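Local atomic coordinates of aldehyde dehydrogenase (Bartonella henselae, PDB entry 3I44), a protein that probably oxidises aldehydes to carboxylic acids with NAD+ or NADP+ as electron acceptor, as members of the aldehyde dehydrogenase family do. Residues Q154-L167 with I485-W497. The protein carries 1 engineered substitution. Sequence-based numbering, arbitrary orientation. Where two conformers were deposited one is given.
Sequences QAILHYDAIGVVGL and IKEFLDTKAISYW
Ile156 and Ile494 face each other in the antiparallel ladder between strands 156-161 and 489-494, part of the oligomerisation arm of the aldehyde dehydrogenase fold. Register and bonding agree: Ile156, His158 and Asp160 form hydrogen-bonded pairs with Ile494, Lys492 and Asp490, the straightest bond running from Ile494 N to Ile156 O (172° at the hydrogen). Beyond these six, Ile162 N donates to Phe488 O from above the carbonyl plane at one end, and Trp497 N to Gln154 O at the other.

On the face bearing these pairs, Trp497 offers one side of its indole to two partners. Ile156 CD1 lies 3.6 Å from the centroid of the five-membered ring of Trp497, a CH-pi contact over the face. In the conformer given, the His158 ring meets the six-membered ring with planes inclined at 58°, an oblique aromatic pair rather than a stack. CG of Trp497 is anti to its own backbone N (chi1 -179°), which lays the indole against the side chains of Ile156 and His158. In that same conformer Ile494 CD1 sits centrally over a face of the His158 ring, 3.7 Å from its centroid. Beside the histidine, its ladder partner Lys492 bends at chi3, and NZ forms a salt bridge with Asp160 OD2 at 3.1 Å, weak as a hydrogen bond; its stronger polar partner is Ala447 of the second subunit.

On the face carrying Leu157, Tyr159, Thr491 and Ala493, Tyr159 CE1 touches Thr491 CG2 at 3.6 Å, while Leu489 CB comes to the edge of the tyrosine ring, whose hydroxyl bonds to Glu146.

Ala493 and Ile494 extend the sheet into the second subunit, whose Arg440 and Arg444 bind the terminal carboxylate of Trp497. At the outer end, Gln154 NE2 donates to Ser495 O at 3.2 Å, close to the amide plane, and a water donates to that same oxygen.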
# COMPACT_ATOMS: atom_id res chain seq x y z
N GLN A 154 -16.36 -1.16 -23.52
CA GLN A 154 -15.29 -1.87 -24.19
C GLN A 154 -14.26 -2.42 -23.16
O GLN A 154 -14.01 -3.59 -23.10
CB GLN A 154 -14.64 -0.89 -25.17
CG GLN A 154 -13.49 -1.48 -25.94
CD GLN A 154 -12.88 -0.48 -26.93
OE1 GLN A 154 -13.56 -0.04 -27.88
NE2 GLN A 154 -11.59 -0.12 -26.71
N ALA A 155 -13.68 -1.51 -22.39
CA ALA A 155 -12.68 -1.83 -21.39
C ALA A 155 -13.37 -2.36 -20.12
O ALA A 155 -14.51 -2.01 -19.82
CB ALA A 155 -11.87 -0.58 -21.08
N ILE A 156 -12.67 -3.20 -19.37
CA ILE A 156 -13.20 -3.86 -18.20
C ILE A 156 -12.13 -3.89 -17.09
O ILE A 156 -10.90 -3.95 -17.38
CB ILE A 156 -13.68 -5.26 -18.60
CG1 ILE A 156 -14.85 -5.71 -17.76
CG2 ILE A 156 -12.55 -6.30 -18.56
CD1 ILE A 156 -15.45 -7.05 -18.24
N LEU A 157 -12.60 -3.83 -15.83
CA LEU A 157 -11.78 -4.04 -14.64
C LEU A 157 -12.01 -5.45 -14.12
O LEU A 157 -13.15 -5.91 -13.98
CB LEU A 157 -12.10 -2.99 -13.58
CG LEU A 157 -11.29 -2.99 -12.26
CD1 LEU A 157 -9.88 -2.44 -12.48
CD2 LEU A 157 -11.99 -2.17 -11.17
N HIS A 158 -10.93 -6.17 -13.87
CA HIS A 158 -10.97 -7.55 -13.37
C HIS A 158 -10.25 -7.56 -12.03
O HIS A 158 -9.25 -6.86 -11.85
CB HIS A 158 -10.24 -8.54 -14.29
CG HIS A 158 -11.12 -9.32 -15.22
ND1 HIS A 158 -10.79 -10.57 -15.68
CD2 HIS A 158 -12.30 -9.00 -15.81
CE1 HIS A 158 -11.74 -11.00 -16.50
NE2 HIS A 158 -12.66 -10.06 -16.59
N TYR A 159 -10.78 -8.33 -11.08
CA TYR A 159 -10.11 -8.54 -9.79
C TYR A 159 -9.59 -9.96 -9.77
O TYR A 159 -10.35 -10.91 -10.07
CB TYR A 159 -11.06 -8.34 -8.60
CG TYR A 159 -11.53 -6.91 -8.39
CD1 TYR A 159 -10.83 -6.04 -7.59
CD2 TYR A 159 -12.67 -6.43 -9.04
CE1 TYR A 159 -11.24 -4.76 -7.41
CE2 TYR A 159 -13.10 -5.14 -8.87
CZ TYR A 159 -12.39 -4.30 -8.04
OH TYR A 159 -12.79 -2.98 -7.85
N ASP A 160 -8.32 -10.12 -9.41
CA ASP A 160 -7.67 -11.45 -9.31
C ASP A 160 -7.14 -11.71 -7.89
O ASP A 160 -6.56 -10.81 -7.27
CB ASP A 160 -6.44 -11.51 -10.23
CG ASP A 160 -6.77 -11.65 -11.73
OD1 ASP A 160 -7.69 -12.41 -12.08
OD2 ASP A 160 -6.02 -11.04 -12.53
N ALA A 161 -7.28 -12.94 -7.40
CA ALA A 161 -6.62 -13.34 -6.16
C ALA A 161 -5.15 -12.86 -6.16
O ALA A 161 -4.40 -13.17 -7.09
CB ALA A 161 -6.69 -14.85 -6.00
N ILE A 162 -4.74 -12.12 -5.13
CA ILE A 162 -3.36 -11.62 -5.06
C ILE A 162 -2.36 -12.80 -5.05
O ILE A 162 -1.25 -12.69 -5.59
CB ILE A 162 -3.14 -10.61 -3.90
CG1 ILE A 162 -1.88 -9.77 -4.16
CG2 ILE A 162 -3.06 -11.33 -2.54
CD1 ILE A 162 -1.73 -8.44 -3.30
N GLY A 163 -2.77 -13.93 -4.48
CA GLY A 163 -1.92 -15.13 -4.42
C GLY A 163 -1.92 -15.81 -3.07
O GLY A 163 -2.94 -15.87 -2.39
N VAL A 164 -0.75 -16.34 -2.68
CA VAL A 164 -0.58 -17.01 -1.42
C VAL A 164 -0.19 -15.93 -0.43
O VAL A 164 0.69 -15.15 -0.71
CB VAL A 164 0.50 -18.12 -1.48
CG1 VAL A 164 0.48 -18.92 -0.19
CG2 VAL A 164 0.28 -19.08 -2.66
N VAL A 165 -0.86 -15.87 0.71
CA VAL A 165 -0.70 -14.77 1.64
C VAL A 165 -0.32 -15.22 3.03
O VAL A 165 -0.65 -16.34 3.47
CB VAL A 165 -1.96 -13.88 1.67
CG1 VAL A 165 -2.29 -13.46 0.23
CG2 VAL A 165 -3.17 -14.65 2.28
N GLY A 166 0.38 -14.32 3.72
CA GLY A 166 0.75 -14.49 5.13
C GLY A 166 -0.11 -13.66 6.05
O GLY A 166 -0.29 -12.45 5.83
N LEU A 167 -0.64 -14.30 7.08
CA LEU A 167 -1.55 -13.68 8.04
C LEU A 167 -0.98 -13.79 9.43
O LEU A 167 -0.65 -14.88 9.86
CB LEU A 167 -2.93 -14.35 7.98
CG LEU A 167 -3.60 -14.52 6.60
CD1 LEU A 167 -5.00 -15.11 6.72
CD2 LEU A 167 -3.65 -13.14 5.86
N ILE A 485 -12.17 -7.40 1.56
CA ILE A 485 -12.11 -8.35 0.44
C ILE A 485 -11.09 -7.86 -0.61
O ILE A 485 -10.31 -8.67 -1.15
CB ILE A 485 -13.50 -8.57 -0.22
CG1 ILE A 485 -14.42 -9.33 0.74
CG2 ILE A 485 -13.36 -9.39 -1.50
CD1 ILE A 485 -15.90 -9.24 0.44
N LYS A 486 -11.12 -6.55 -0.90
CA LYS A 486 -10.25 -5.97 -1.93
C LYS A 486 -8.76 -5.93 -1.56
O LYS A 486 -7.91 -5.92 -2.45
CB LYS A 486 -10.70 -4.57 -2.35
CG LYS A 486 -11.93 -4.63 -3.22
CD LYS A 486 -12.60 -3.28 -3.41
CE LYS A 486 -13.67 -3.38 -4.47
NZ LYS A 486 -14.35 -2.05 -4.67
N GLU A 487 -8.43 -5.87 -0.27
CA GLU A 487 -7.03 -5.98 0.11
C GLU A 487 -6.41 -7.30 -0.36
O GLU A 487 -5.20 -7.40 -0.48
CB GLU A 487 -6.85 -5.84 1.63
CG GLU A 487 -7.20 -4.48 2.24
CD GLU A 487 -6.60 -4.30 3.65
OE1 GLU A 487 -6.71 -5.22 4.49
OE2 GLU A 487 -6.00 -3.23 3.88
N PHE A 488 -7.22 -8.33 -0.62
CA PHE A 488 -6.69 -9.64 -1.10
C PHE A 488 -6.80 -9.85 -2.63
O PHE A 488 -6.62 -10.98 -3.15
CB PHE A 488 -7.33 -10.78 -0.31
CG PHE A 488 -6.86 -10.82 1.14
CD1 PHE A 488 -5.66 -11.42 1.48
CD2 PHE A 488 -7.62 -10.22 2.15
CE1 PHE A 488 -5.22 -11.42 2.81
CE2 PHE A 488 -7.20 -10.22 3.48
CZ PHE A 488 -6.00 -10.81 3.81
N LEU A 489 -7.08 -8.75 -3.34
CA LEU A 489 -7.23 -8.78 -4.81
C LEU A 489 -6.27 -7.82 -5.48
O LEU A 489 -6.04 -6.75 -4.94
CB LEU A 489 -8.67 -8.35 -5.19
CG LEU A 489 -9.72 -9.34 -4.67
CD1 LEU A 489 -11.17 -8.80 -4.75
CD2 LEU A 489 -9.56 -10.65 -5.42
N ASP A 490 -5.75 -8.20 -6.65
CA ASP A 490 -5.11 -7.30 -7.57
C ASP A 490 -6.15 -6.87 -8.59
O ASP A 490 -7.07 -7.64 -8.95
CB ASP A 490 -3.93 -7.96 -8.33
CG ASP A 490 -2.61 -7.92 -7.54
OD1 ASP A 490 -2.33 -6.89 -6.91
OD2 ASP A 490 -1.83 -8.91 -7.59
N THR A 491 -5.99 -5.66 -9.07
CA THR A 491 -6.77 -5.16 -10.17
C THR A 491 -6.03 -5.32 -11.50
O THR A 491 -4.81 -5.11 -11.60
CB THR A 491 -7.14 -3.70 -10.00
OG1 THR A 491 -6.00 -2.97 -9.60
CG2 THR A 491 -8.26 -3.52 -8.91
N LYS A 492 -6.82 -5.60 -12.53
CA LYS A 492 -6.35 -5.76 -13.88
C LYS A 492 -7.28 -5.00 -14.84
O LYS A 492 -8.49 -5.24 -14.87
CB LYS A 492 -6.32 -7.24 -14.25
CG LYS A 492 -5.73 -7.53 -15.62
CD LYS A 492 -6.10 -8.90 -16.12
CE LYS A 492 -5.30 -9.94 -15.48
NZ LYS A 492 -5.87 -11.28 -15.65
N ALA A 493 -6.71 -4.09 -15.62
CA ALA A 493 -7.45 -3.25 -16.56
C ALA A 493 -7.25 -3.81 -17.97
O ALA A 493 -6.11 -3.84 -18.48
CB ALA A 493 -6.97 -1.83 -16.47
N ILE A 494 -8.33 -4.32 -18.57
CA ILE A 494 -8.31 -4.96 -19.88
C ILE A 494 -8.91 -3.95 -20.91
O ILE A 494 -10.02 -3.44 -20.70
CB ILE A 494 -9.05 -6.32 -19.86
CG1 ILE A 494 -8.45 -7.26 -18.80
CG2 ILE A 494 -9.06 -6.98 -21.26
CD1 ILE A 494 -9.34 -8.45 -18.39
N SER A 495 -8.16 -3.61 -21.96
CA SER A 495 -8.54 -2.53 -22.85
C SER A 495 -9.70 -2.86 -23.82
O SER A 495 -10.35 -1.95 -24.35
CB SER A 495 -7.35 -2.06 -23.69
OG SER A 495 -7.02 -3.09 -24.63
N TYR A 496 -9.94 -4.14 -24.07
CA TYR A 496 -11.06 -4.59 -24.91
C TYR A 496 -11.50 -5.96 -24.42
O TYR A 496 -10.72 -6.92 -24.50
CB TYR A 496 -10.67 -4.68 -26.41
CG TYR A 496 -11.90 -4.82 -27.30
CD1 TYR A 496 -12.37 -3.75 -28.04
CD2 TYR A 496 -12.62 -6.01 -27.33
CE1 TYR A 496 -13.53 -3.86 -28.84
CE2 TYR A 496 -13.78 -6.14 -28.14
CZ TYR A 496 -14.23 -5.06 -28.87
OH TYR A 496 -15.38 -5.18 -29.65
N TRP A 497 -12.74 -6.03 -23.91
CA TRP A 497 -13.30 -7.27 -23.39
C TRP A 497 -14.43 -7.70 -24.34
O TRP A 497 -15.49 -7.05 -24.36
CB TRP A 497 -13.80 -7.09 -21.93
CG TRP A 497 -14.37 -8.37 -21.32
CD1 TRP A 497 -15.70 -8.69 -21.16
CD2 TRP A 497 -13.63 -9.49 -20.82
NE1 TRP A 497 -15.81 -9.92 -20.59
CE2 TRP A 497 -14.57 -10.44 -20.37
CE3 TRP A 497 -12.26 -9.77 -20.69
CZ2 TRP A 497 -14.18 -11.66 -19.80
CZ3 TRP A 497 -11.88 -10.99 -20.13
CH2 TRP A 497 -12.84 -11.92 -19.69
OXT TRP A 497 -14.26 -8.68 -25.11
O HOH W 1 -10.00 0.47 -24.05